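Local coordinates for protein purine nucleoside phosphorylase (Anopheles gambiae, PDB 2P4S) that catalyses the phosphorolysis of inosine, guanosine and their 2'-deoxy forms to free purine base and pentose 1-phosphate in purine salvage, at residues N230-P235 and I310-H315; T91-Q96 and D237-P242; Y209-I214 and T327-M332. All coordinates share one frame; numbering follows the deposited sequence.

Contact 1: N230-P235 and I310-H315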
loop_
_atom_site.group_PDB
_atom_site.type_symbol
_atom_site.label_atom_id
_atom_site.label_comp_id
_atom_site.label_asym_id
_atom_site.label_seq_id
_atom_site.Cartn_x
_atom_site.Cartn_y
_atom_site.Cartn_z
ATOM N N ASN A 230 -0.815 -7.684 5.344
ATOM C CA ASN A 230 -1.810 -8.156 6.353
ATOM C C ASN A 230 -1.128 -9.237 7.141
ATOM O O ASN A 230 -0.505 -10.056 6.526
ATOM C CB ASN A 230 -3.068 -8.712 5.645
ATOM C CG ASN A 230 -4.220 -9.001 6.605
ATOM O OD1 ASN A 230 -4.173 -9.975 7.344
ATOM N ND2 ASN A 230 -5.282 -8.176 6.573
ATOM N N PRO A 231 -1.286 -9.273 8.489
ATOM C CA PRO A 231 -0.707 -10.385 9.282
ATOM C C PRO A 231 -1.266 -11.803 8.942
ATOM O O PRO A 231 -0.662 -12.798 9.309
ATOM C CB PRO A 231 -1.031 -9.987 10.731
ATOM C CG PRO A 231 -2.247 -9.149 10.616
ATOM C CD PRO A 231 -2.028 -8.344 9.371
ATOM N N LEU A 232 -2.355 -11.896 8.202
ATOM C CA LEU A 232 -2.930 -13.191 7.944
ATOM C C LEU A 232 -2.561 -13.730 6.570
ATOM O O LEU A 232 -3.008 -14.798 6.182
ATOM C CB LEU A 232 -4.461 -13.126 8.096
ATOM C CG LEU A 232 -5.006 -12.486 9.374
ATOM C CD1 LEU A 232 -6.508 -12.433 9.230
ATOM C CD2 LEU A 232 -4.561 -13.241 10.656
ATOM N N GLN A 233 -1.768 -12.982 5.811
ATOM C CA GLN A 233 -1.381 -13.453 4.461
ATOM C C GLN A 233 -0.605 -14.780 4.575
ATOM O O GLN A 233 0.203 -14.947 5.478
ATOM C CB GLN A 233 -0.548 -12.405 3.720
ATOM C CG GLN A 233 -0.446 -12.673 2.191
ATOM C CD GLN A 233 0.732 -11.975 1.544
ATOM O OE1 GLN A 233 1.582 -11.391 2.239
ATOM N NE2 GLN A 233 0.792 -12.009 0.225
ATOM N N GLY A 234 -0.890 -15.717 3.678
ATOM C CA GLY A 234 -0.257 -17.031 3.697
ATOM C C GLY A 234 -1.241 -18.110 4.133
ATOM O O GLY A 234 -2.397 -17.813 4.395
ATOM N N PRO A 235 -0.787 -19.379 4.233
ATOM C CA PRO A 235 -1.693 -20.481 4.633
ATOM C C PRO A 235 -2.489 -20.172 5.916
ATOM O O PRO A 235 -1.957 -19.575 6.848
ATOM C CB PRO A 235 -0.716 -21.641 4.896
ATOM C CG PRO A 235 0.441 -21.375 3.911
ATOM C CD PRO A 235 0.594 -19.858 3.951
ATOM N N ILE A 310 -5.111 -6.251 16.449
ATOM C CA ILE A 310 -6.563 -6.400 16.463
ATOM C C ILE A 310 -7.079 -7.408 15.438
ATOM O O ILE A 310 -7.927 -8.205 15.753
ATOM C CB ILE A 310 -7.267 -5.003 16.289
ATOM C CG1 ILE A 310 -6.906 -4.083 17.487
ATOM C CG2 ILE A 310 -8.787 -5.176 16.158
ATOM C CD1 ILE A 310 -7.672 -4.410 18.836
ATOM N N ILE A 311 -6.566 -7.393 14.215
ATOM C CA ILE A 311 -7.018 -8.331 13.191
ATOM C C ILE A 311 -6.670 -9.786 13.565
ATOM O O ILE A 311 -7.470 -10.729 13.386
ATOM C CB ILE A 311 -6.389 -7.942 11.832
ATOM C CG1 ILE A 311 -7.072 -6.696 11.270
ATOM C CG2 ILE A 311 -6.463 -9.060 10.809
ATOM C CD1 ILE A 311 -6.472 -6.235 9.918
ATOM N N THR A 312 -5.464 -9.967 14.086
ATOM C CA THR A 312 -5.053 -11.277 14.624
ATOM C C THR A 312 -5.948 -11.724 15.795
ATOM O O THR A 312 -6.322 -12.873 15.879
ATOM C CB THR A 312 -3.573 -11.219 15.044
ATOM O OG1 THR A 312 -2.785 -10.799 13.905
ATOM C CG2 THR A 312 -3.108 -12.571 15.548
ATOM N N ALA A 313 -6.276 -10.811 16.701
ATOM C CA ALA A 313 -7.159 -11.105 17.823
ATOM C C ALA A 313 -8.536 -11.566 17.348
ATOM O O ALA A 313 -9.068 -12.549 17.832
ATOM C CB ALA A 313 -7.300 -9.908 18.715
ATOM N N ARG A 314 -9.095 -10.855 16.383
ATOM C CA ARG A 314 -10.432 -11.143 15.855
ATOM C C ARG A 314 -10.414 -12.475 15.165
ATOM O O ARG A 314 -11.336 -13.239 15.295
ATOM C CB ARG A 314 -10.873 -10.039 14.854
ATOM C CG ARG A 314 -11.191 -8.721 15.550
ATOM C CD ARG A 314 -12.140 -8.961 16.765
ATOM N NE ARG A 314 -13.501 -9.166 16.295
ATOM C CZ ARG A 314 -14.452 -9.844 16.937
ATOM N NH1 ARG A 314 -14.189 -10.430 18.112
ATOM N NH2 ARG A 314 -15.673 -9.947 16.372
ATOM N N HIS A 315 -9.339 -12.744 14.433
ATOM C CA HIS A 315 -9.143 -14.031 13.766
ATOM C C HIS A 315 -9.289 -15.229 14.710
ATOM O O HIS A 315 -9.947 -16.176 14.353
ATOM C CB HIS A 315 -7.789 -14.087 13.025
ATOM C CG HIS A 315 -7.601 -15.347 12.210
ATOM N ND1 HIS A 315 -6.603 -16.260 12.463
ATOM C CD2 HIS A 315 -8.316 -15.858 11.179
ATOM C CE1 HIS A 315 -6.700 -17.267 11.621
ATOM N NE2 HIS A 315 -7.724 -17.040 10.821
HETATM O O HOH W 1 -0.944 -12.799 12.779
#
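Leu232 splits its two methyls between neighbouring turns of the helix 307-315: CD1 lies 3.7 Å from CG2 of Ile311, while CD2 sits 4.0 Å from CG of His315, meeting that imidazole obliquely. A branched aliphatic side chain suits this place, each methyl having its own partner. Beside it the Pro231 ring presents CB and CG to Thr312, with CB 3.7 Å from OG1, and its CG also approaches CG2 of Ile311. The gamma methyl of Ile311 faces the loop because it stands anti to the backbone N, whereas its longer branch reaches CD1 to 4.0 Å from ND2 of Asn230. The loop makes a type I beta turn from Asn230 to Gln233, combined with an Asx turn: OD1 of Asn230 accepts from N of Leu232 at 2.8 Å, in the carbonyl plane and on a lone pair. With CG anti to its backbone N (chi1 -171°), Asn230 reaches its OD1 forward to the N-H two residues on, and proline fits the second position of the turn because its ring already fixes phi near -62°. A water gives a 2.9 Å bond to OG1 of Thr312 and a weak one to O of Pro231, bridging loop and helix. The Thr312 hydroxyl also bonds to the carbonyl of His308, and His315 is held at ND1 by Arg186 and at NE2 by the carbonyl of Pro242. A second subunit of the trimer borders the contact: its Pro283 packs on Leu232 and its Asn284 on Ile311.

Contact 2: T91-Q96 and D237-P242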
loop_
_atom_site.group_PDB
_atom_site.type_symbol
_atom_site.label_atom_id
_atom_site.label_comp_id
_atom_site.label_asym_id
_atom_site.label_seq_id
_atom_site.Cartn_x
_atom_site.Cartn_y
_atom_site.Cartn_z
ATOM N N THR A 91 4.671 -20.826 13.012
ATOM C CA THR A 91 3.655 -21.862 12.941
ATOM C C THR A 91 2.863 -22.034 14.269
ATOM O O THR A 91 3.307 -21.594 15.338
ATOM C CB THR A 91 4.304 -23.202 12.507
ATOM O OG1 THR A 91 3.286 -24.201 12.404
ATOM C CG2 THR A 91 5.335 -23.684 13.527
ATOM N N TYR A 92 1.707 -22.695 14.202
ATOM C CA TYR A 92 0.951 -23.066 15.414
ATOM C C TYR A 92 1.806 -23.751 16.497
ATOM O O TYR A 92 1.749 -23.396 17.683
ATOM C CB TYR A 92 -0.220 -23.975 15.057
ATOM C CG TYR A 92 -1.148 -24.273 16.211
ATOM C CD1 TYR A 92 -2.245 -23.444 16.473
ATOM C CD2 TYR A 92 -0.949 -25.401 17.030
ATOM C CE1 TYR A 92 -3.119 -23.720 17.527
ATOM C CE2 TYR A 92 -1.817 -25.684 18.084
ATOM C CZ TYR A 92 -2.895 -24.837 18.323
ATOM O OH TYR A 92 -3.767 -25.101 19.347
ATOM N N ASP A 93 2.605 -24.723 16.067
ATOM C CA ASP A 93 3.446 -25.501 16.967
ATOM C C ASP A 93 4.492 -24.671 17.679
ATOM O O ASP A 93 4.668 -24.818 18.876
ATOM C CB ASP A 93 4.059 -26.697 16.223
ATOM C CG ASP A 93 3.017 -27.780 15.939
ATOM O OD1 ASP A 93 2.240 -28.106 16.875
ATOM O OD2 ASP A 93 2.952 -28.291 14.793
ATOM N N THR A 94 5.174 -23.800 16.947
ATOM C CA THR A 94 6.095 -22.854 17.547
ATOM C C THR A 94 5.388 -21.952 18.558
ATOM O O THR A 94 5.926 -21.698 19.625
ATOM C CB THR A 94 6.766 -21.975 16.478
ATOM O OG1 THR A 94 7.486 -22.808 15.575
ATOM C CG2 THR A 94 7.719 -20.940 17.099
ATOM N N LEU A 95 4.192 -21.474 18.210
ATOM C CA LEU A 95 3.426 -20.562 19.071
ATOM C C LEU A 95 3.008 -21.274 20.353
ATOM O O LEU A 95 3.122 -20.717 21.449
ATOM C CB LEU A 95 2.213 -19.956 18.310
ATOM C CG LEU A 95 2.642 -18.991 17.180
ATOM C CD1 LEU A 95 1.521 -18.598 16.244
ATOM C CD2 LEU A 95 3.302 -17.742 17.769
ATOM N N GLN A 96 2.555 -22.518 20.206
ATOM C CA GLN A 96 2.308 -23.354 21.376
ATOM C C GLN A 96 3.598 -23.606 22.227
ATOM O O GLN A 96 3.511 -23.566 23.453
ATOM C CB GLN A 96 1.518 -24.628 21.009
ATOM C CG GLN A 96 1.014 -25.443 22.235
ATOM C CD GLN A 96 -0.207 -24.841 22.936
ATOM O OE1 GLN A 96 -0.132 -24.396 24.091
ATOM N NE2 GLN A 96 -1.344 -24.854 22.250
ATOM N N ASP A 237 -4.310 -21.525 9.321
ATOM C CA ASP A 237 -4.499 -22.630 10.275
ATOM C C ASP A 237 -5.845 -22.521 11.019
ATOM O O ASP A 237 -6.028 -21.624 11.867
ATOM C CB ASP A 237 -3.316 -22.685 11.268
ATOM C CG ASP A 237 -3.212 -24.037 12.013
ATOM O OD1 ASP A 237 -4.246 -24.590 12.465
ATOM O OD2 ASP A 237 -2.070 -24.537 12.173
ATOM N N GLU A 238 -6.770 -23.454 10.724
ATOM C CA GLU A 238 -8.138 -23.420 11.267
ATOM C C GLU A 238 -8.171 -23.576 12.784
ATOM O O GLU A 238 -9.155 -23.269 13.416
ATOM C CB GLU A 238 -9.062 -24.457 10.621
ATOM C CG GLU A 238 -8.796 -24.751 9.152
ATOM C CD GLU A 238 -9.537 -23.810 8.198
ATOM O OE1 GLU A 238 -10.713 -23.476 8.543
ATOM O OE2 GLU A 238 -8.940 -23.403 7.128
ATOM N N ARG A 239 -7.084 -24.068 13.354
ATOM C CA ARG A 239 -6.915 -24.115 14.806
ATOM C C ARG A 239 -6.857 -22.717 15.422
ATOM O O ARG A 239 -7.192 -22.549 16.609
ATOM C CB ARG A 239 -5.647 -24.893 15.171
ATOM C CG ARG A 239 -5.665 -26.403 14.778
ATOM C CD ARG A 239 -4.368 -27.089 15.215
ATOM N NE ARG A 239 -3.249 -26.657 14.370
ATOM C CZ ARG A 239 -2.069 -27.267 14.307
ATOM N NH1 ARG A 239 -1.822 -28.332 15.061
ATOM N NH2 ARG A 239 -1.126 -26.807 13.516
ATOM N N PHE A 240 -6.441 -21.715 14.646
ATOM C CA PHE A 240 -6.620 -20.312 15.084
ATOM C C PHE A 240 -7.969 -19.738 14.687
ATOM O O PHE A 240 -8.652 -19.164 15.518
ATOM C CB PHE A 240 -5.495 -19.378 14.614
ATOM C CG PHE A 240 -4.204 -19.589 15.329
ATOM C CD1 PHE A 240 -4.129 -19.409 16.702
ATOM C CD2 PHE A 240 -3.044 -19.929 14.610
ATOM C CE1 PHE A 240 -2.911 -19.591 17.369
ATOM C CE2 PHE A 240 -1.822 -20.108 15.261
ATOM C CZ PHE A 240 -1.750 -19.941 16.644
ATOM N N GLY A 241 -8.363 -19.895 13.432
ATOM C CA GLY A 241 -9.605 -19.302 12.964
ATOM C C GLY A 241 -9.843 -19.579 11.497
ATOM O O GLY A 241 -9.058 -20.303 10.861
ATOM N N PRO A 242 -10.929 -19.002 10.937
ATOM C CA PRO A 242 -11.332 -19.237 9.535
ATOM C C PRO A 242 -10.455 -18.508 8.496
ATOM O O PRO A 242 -9.756 -17.538 8.827
ATOM C CB PRO A 242 -12.782 -18.705 9.484
ATOM C CG PRO A 242 -12.871 -17.649 10.583
ATOM C CD PRO A 242 -11.831 -18.045 11.640
HETATM O O HOH W 2 0.143 -23.453 11.623
#
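Asp237 meets Tyr92 at the first turn of the helix 92-105, its OD2 lying 3.5 Å from CB of the tyrosine. A water accepts from N of Tyr92; its suspiciously short link to OD2 is doubtful. OD1 takes the backbone N of Arg239 on its anti lone pair, an Asx turn, and NE of Arg239 on its syn lone pair. Arg239 grips the carboxylate side-on, NE to OD1 at 3.0 Å and NH2 to OD2 at 2.8 Å. The bend at chi3 (-72°) turns this guanidinium flat over one face of Tyr92, centres 4.0 Å and planes 15° apart, CD making a CH-pi contact above the ring. Arginine suits the place, as its flat cation can stack and bond in plane at once. Phe240 places CZ 3.6 Å from CD1 of Leu95 and takes CD1 of Tyr92 over one face, the Tyr92 and Phe240 planes inclined at 55°; a large flat apolar side chain can meet both, and Arg186 makes a cation-pi contact with the Phe240 ring. Bound at the guanidinium edge, the carboxylate probably offsets part of the positive charge, and with it some of the cation-pi attraction, while holding the guanidinium flat against the ring.

Contact 3: Y209-I214 and T327-M332. With DIH (7-[[(3R,4R)-3-(hydroxymethyl)-4-oxidanyl-pyrrolidin-1-ium-1-yl]methyl]-3,5-dihydropyrrolo[3,2-d]pyrimidin-4-one), chain F.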
loop_
_atom_site.group_PDB
_atom_site.type_symbol
_atom_site.label_atom_id
_atom_site.label_comp_id
_atom_site.label_asym_id
_atom_site.label_seq_id
_atom_site.Cartn_x
_atom_site.Cartn_y
_atom_site.Cartn_z
ATOM N N TYR A 209 -9.991 17.385 18.825
ATOM C CA TYR A 209 -9.222 16.658 19.852
ATOM C C TYR A 209 -8.177 17.570 20.512
ATOM O O TYR A 209 -7.768 18.574 19.946
ATOM C CB TYR A 209 -8.550 15.419 19.266
ATOM C CG TYR A 209 -9.480 14.332 18.811
ATOM C CD1 TYR A 209 -10.883 14.524 18.749
ATOM C CD2 TYR A 209 -8.959 13.082 18.408
ATOM C CE1 TYR A 209 -11.730 13.496 18.302
ATOM C CE2 TYR A 209 -9.775 12.074 17.997
ATOM C CZ TYR A 209 -11.155 12.275 17.932
ATOM O OH TYR A 209 -11.927 11.244 17.490
ATOM N N ARG A 210 -7.771 17.208 21.728
ATOM C CA ARG A 210 -6.740 17.903 22.479
ATOM C C ARG A 210 -5.667 16.896 22.932
ATOM O O ARG A 210 -5.957 15.718 23.182
ATOM C CB ARG A 210 -7.354 18.628 23.705
ATOM C CG ARG A 210 -8.327 19.754 23.314
ATOM C CD ARG A 210 -9.044 20.313 24.554
ATOM N NE ARG A 210 -10.059 21.338 24.237
ATOM C CZ ARG A 210 -9.765 22.608 23.944
ATOM N NH1 ARG A 210 -8.488 23.015 23.914
ATOM N NH2 ARG A 210 -10.740 23.482 23.670
ATOM N N VAL A 211 -4.429 17.363 23.046
ATOM C CA VAL A 211 -3.342 16.531 23.548
ATOM C C VAL A 211 -3.732 16.031 24.929
ATOM O O VAL A 211 -4.179 16.825 25.781
ATOM C CB VAL A 211 -2.001 17.348 23.645
ATOM C CG1 VAL A 211 -0.946 16.584 24.471
ATOM C CG2 VAL A 211 -1.478 17.707 22.226
ATOM N N GLY A 212 -3.553 14.733 25.173
ATOM C CA GLY A 212 -3.942 14.178 26.461
ATOM C C GLY A 212 -5.326 13.529 26.444
ATOM O O GLY A 212 -5.679 12.828 27.381
ATOM N N ASP A 213 -6.116 13.747 25.392
ATOM C CA ASP A 213 -7.397 13.044 25.248
ATOM C C ASP A 213 -7.119 11.586 25.012
ATOM O O ASP A 213 -6.061 11.209 24.451
ATOM C CB ASP A 213 -8.183 13.573 24.014
ATOM C CG ASP A 213 -8.787 14.986 24.223
ATOM O OD1 ASP A 213 -8.671 15.578 25.329
ATOM O OD2 ASP A 213 -9.368 15.530 23.255
ATOM N N ILE A 214 -8.095 10.754 25.396
ATOM C CA ILE A 214 -8.128 9.357 25.027
ATOM C C ILE A 214 -9.232 9.193 23.991
ATOM O O ILE A 214 -10.401 9.515 24.257
ATOM C CB ILE A 214 -8.408 8.512 26.265
ATOM C CG1 ILE A 214 -7.225 8.623 27.244
ATOM C CG2 ILE A 214 -8.786 7.059 25.916
ATOM C CD1 ILE A 214 -7.558 8.057 28.626
ATOM N N THR A 327 -1.225 12.306 21.608
ATOM C CA THR A 327 0.024 12.728 22.262
ATOM C C THR A 327 0.520 14.008 21.630
ATOM O O THR A 327 1.465 14.619 22.094
ATOM C CB THR A 327 1.105 11.625 22.172
ATOM O OG1 THR A 327 1.172 11.126 20.821
ATOM C CG2 THR A 327 0.747 10.476 23.097
ATOM N N ASN A 328 -0.146 14.414 20.564
ATOM C CA ASN A 328 0.270 15.522 19.759
ATOM C C ASN A 328 -0.808 15.699 18.741
ATOM O O ASN A 328 -1.487 14.727 18.361
ATOM C CB ASN A 328 1.625 15.285 19.045
ATOM C CG ASN A 328 1.614 14.044 18.139
ATOM O OD1 ASN A 328 1.561 12.880 18.634
ATOM N ND2 ASN A 328 1.679 14.275 16.816
ATOM N N MET A 329 -0.957 16.943 18.302
ATOM C CA MET A 329 -1.880 17.270 17.243
ATOM C C MET A 329 -1.125 17.082 15.942
ATOM O O MET A 329 0.065 17.384 15.870
ATOM C CB MET A 329 -2.416 18.727 17.404
ATOM C CG MET A 329 -3.343 18.941 18.637
ATOM S SD MET A 329 -4.578 17.609 18.857
ATOM C CE MET A 329 -5.717 17.941 17.509
ATOM N N CYS A 330 -1.791 16.526 14.935
ATOM C CA CYS A 330 -1.195 16.437 13.601
ATOM C C CYS A 330 -1.036 17.867 13.056
ATOM O O CYS A 330 -1.884 18.737 13.322
ATOM C CB CYS A 330 -2.105 15.649 12.672
ATOM S SG CYS A 330 -2.182 13.931 13.072
ATOM N N THR A 331 0.027 18.094 12.285
ATOM C CA THR A 331 0.231 19.377 11.626
ATOM C C THR A 331 -0.796 19.631 10.517
ATOM O O THR A 331 -0.880 18.891 9.529
ATOM C CB THR A 331 1.661 19.525 11.051
ATOM O OG1 THR A 331 2.620 19.103 12.037
ATOM C CG2 THR A 331 1.938 21.022 10.665
ATOM N N MET A 332 -1.536 20.721 10.656
ATOM C CA MET A 332 -2.642 20.936 9.730
ATOM C C MET A 332 -2.525 22.147 8.778
ATOM O O MET A 332 -3.417 22.430 7.993
ATOM C CB MET A 332 -3.936 20.911 10.534
ATOM C CG MET A 332 -4.259 19.450 10.920
ATOM S SD MET A 332 -5.436 19.647 12.161
ATOM C CE MET A 332 -5.222 18.277 13.356
HETATM O "O5'" DIH F . 6.858 8.842 18.530
HETATM C "C5'" DIH F . 6.807 7.863 17.473
HETATM C "C4'" DIH F . 6.065 6.671 18.026
HETATM C "C6'" DIH F . 4.693 7.078 18.607
HETATM C "C3'" DIH F . 5.804 5.665 16.926
HETATM O "O3'" DIH F . 5.860 4.357 17.497
HETATM C "C2'" DIH F . 4.366 5.935 16.524
HETATM N "N1'" DIH F . 3.721 6.248 17.838
HETATM C C10 DIH F . 2.358 6.761 17.634
HETATM C C9 DIH F . 2.184 8.204 17.213
HETATM C C8 DIH F . 2.072 9.310 18.097
HETATM N N7 DIH F . 1.893 10.438 17.355
HETATM C C5 DIH F . 1.883 10.118 16.035
HETATM C C6 DIH F . 1.670 10.887 14.776
HETATM O O6 DIH F . 1.482 12.173 14.778
HETATM N N1 DIH F . 1.701 10.160 13.640
HETATM C C2 DIH F . 1.909 8.809 13.604
HETATM N N3 DIH F . 2.070 8.079 14.719
HETATM C C4 DIH F . 2.052 8.727 15.932
#
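OD1 of Asn328 is gripped by two donors, N7 of the bound inhibitor DIH at 2.8 Å and OG1 of Thr327, also at 2.8 Å. The amide's ND2 gives a second, equally straight bond (171°) to O6 of the inhibitor. This is the purine-recognition end of the active site of this PNP/MTAP-family phosphorylase, at the corner the chain turns at Asn328, late in the strand 319-329; Glu286, His342 and Tyr173 bind other parts of the inhibitor. Asparagine suits the place because one amide offers an acceptor and a donor side by side, matching N7-H and O6 of the inhibitor's deazahypoxanthine. Both Thr327 (chi1 47°) and Asn328 (chi1 58°) tuck the group that bonds between backbone N and carbonyl carbon, which brings hydroxyl and amide together, and the hydroxyl lies in the amide's carbonyl plane. Behind this corner lies a type II beta turn, Arg210 to Asp213, with glycine at its third position, where phi is positive. Its Val211 sets CG2 3.7 Å from CA of Asn328 and CG1 3.9 Å from O of Thr327. Met329, flexible enough to bend at chi2 and chi3, curls back to Tyr209, its CE 4.2 Å from CB of the tyrosine.

Overall arrangement
From the N terminus, the helix 92-105 comes first and contact 2 closes a long loop by pairing its start with 237-242. Inside that span, 209-214 opens contact 3 and 230-235 opens contact 1; their partners follow at 310-315 and 327-332. Contact 1 is therefore nested within contact 3, while contact 2 crosses both. Contacts 1 and 2 lie side by side, centres 11 Å apart, and share the long loop between helices 223-226 and 253-265, joining it to two helices. Contact 3 ties the lead-in to strand 214-221 to the end of strand 319-329, across the chain's centre from both, its centre 29 Å from that of contact 1.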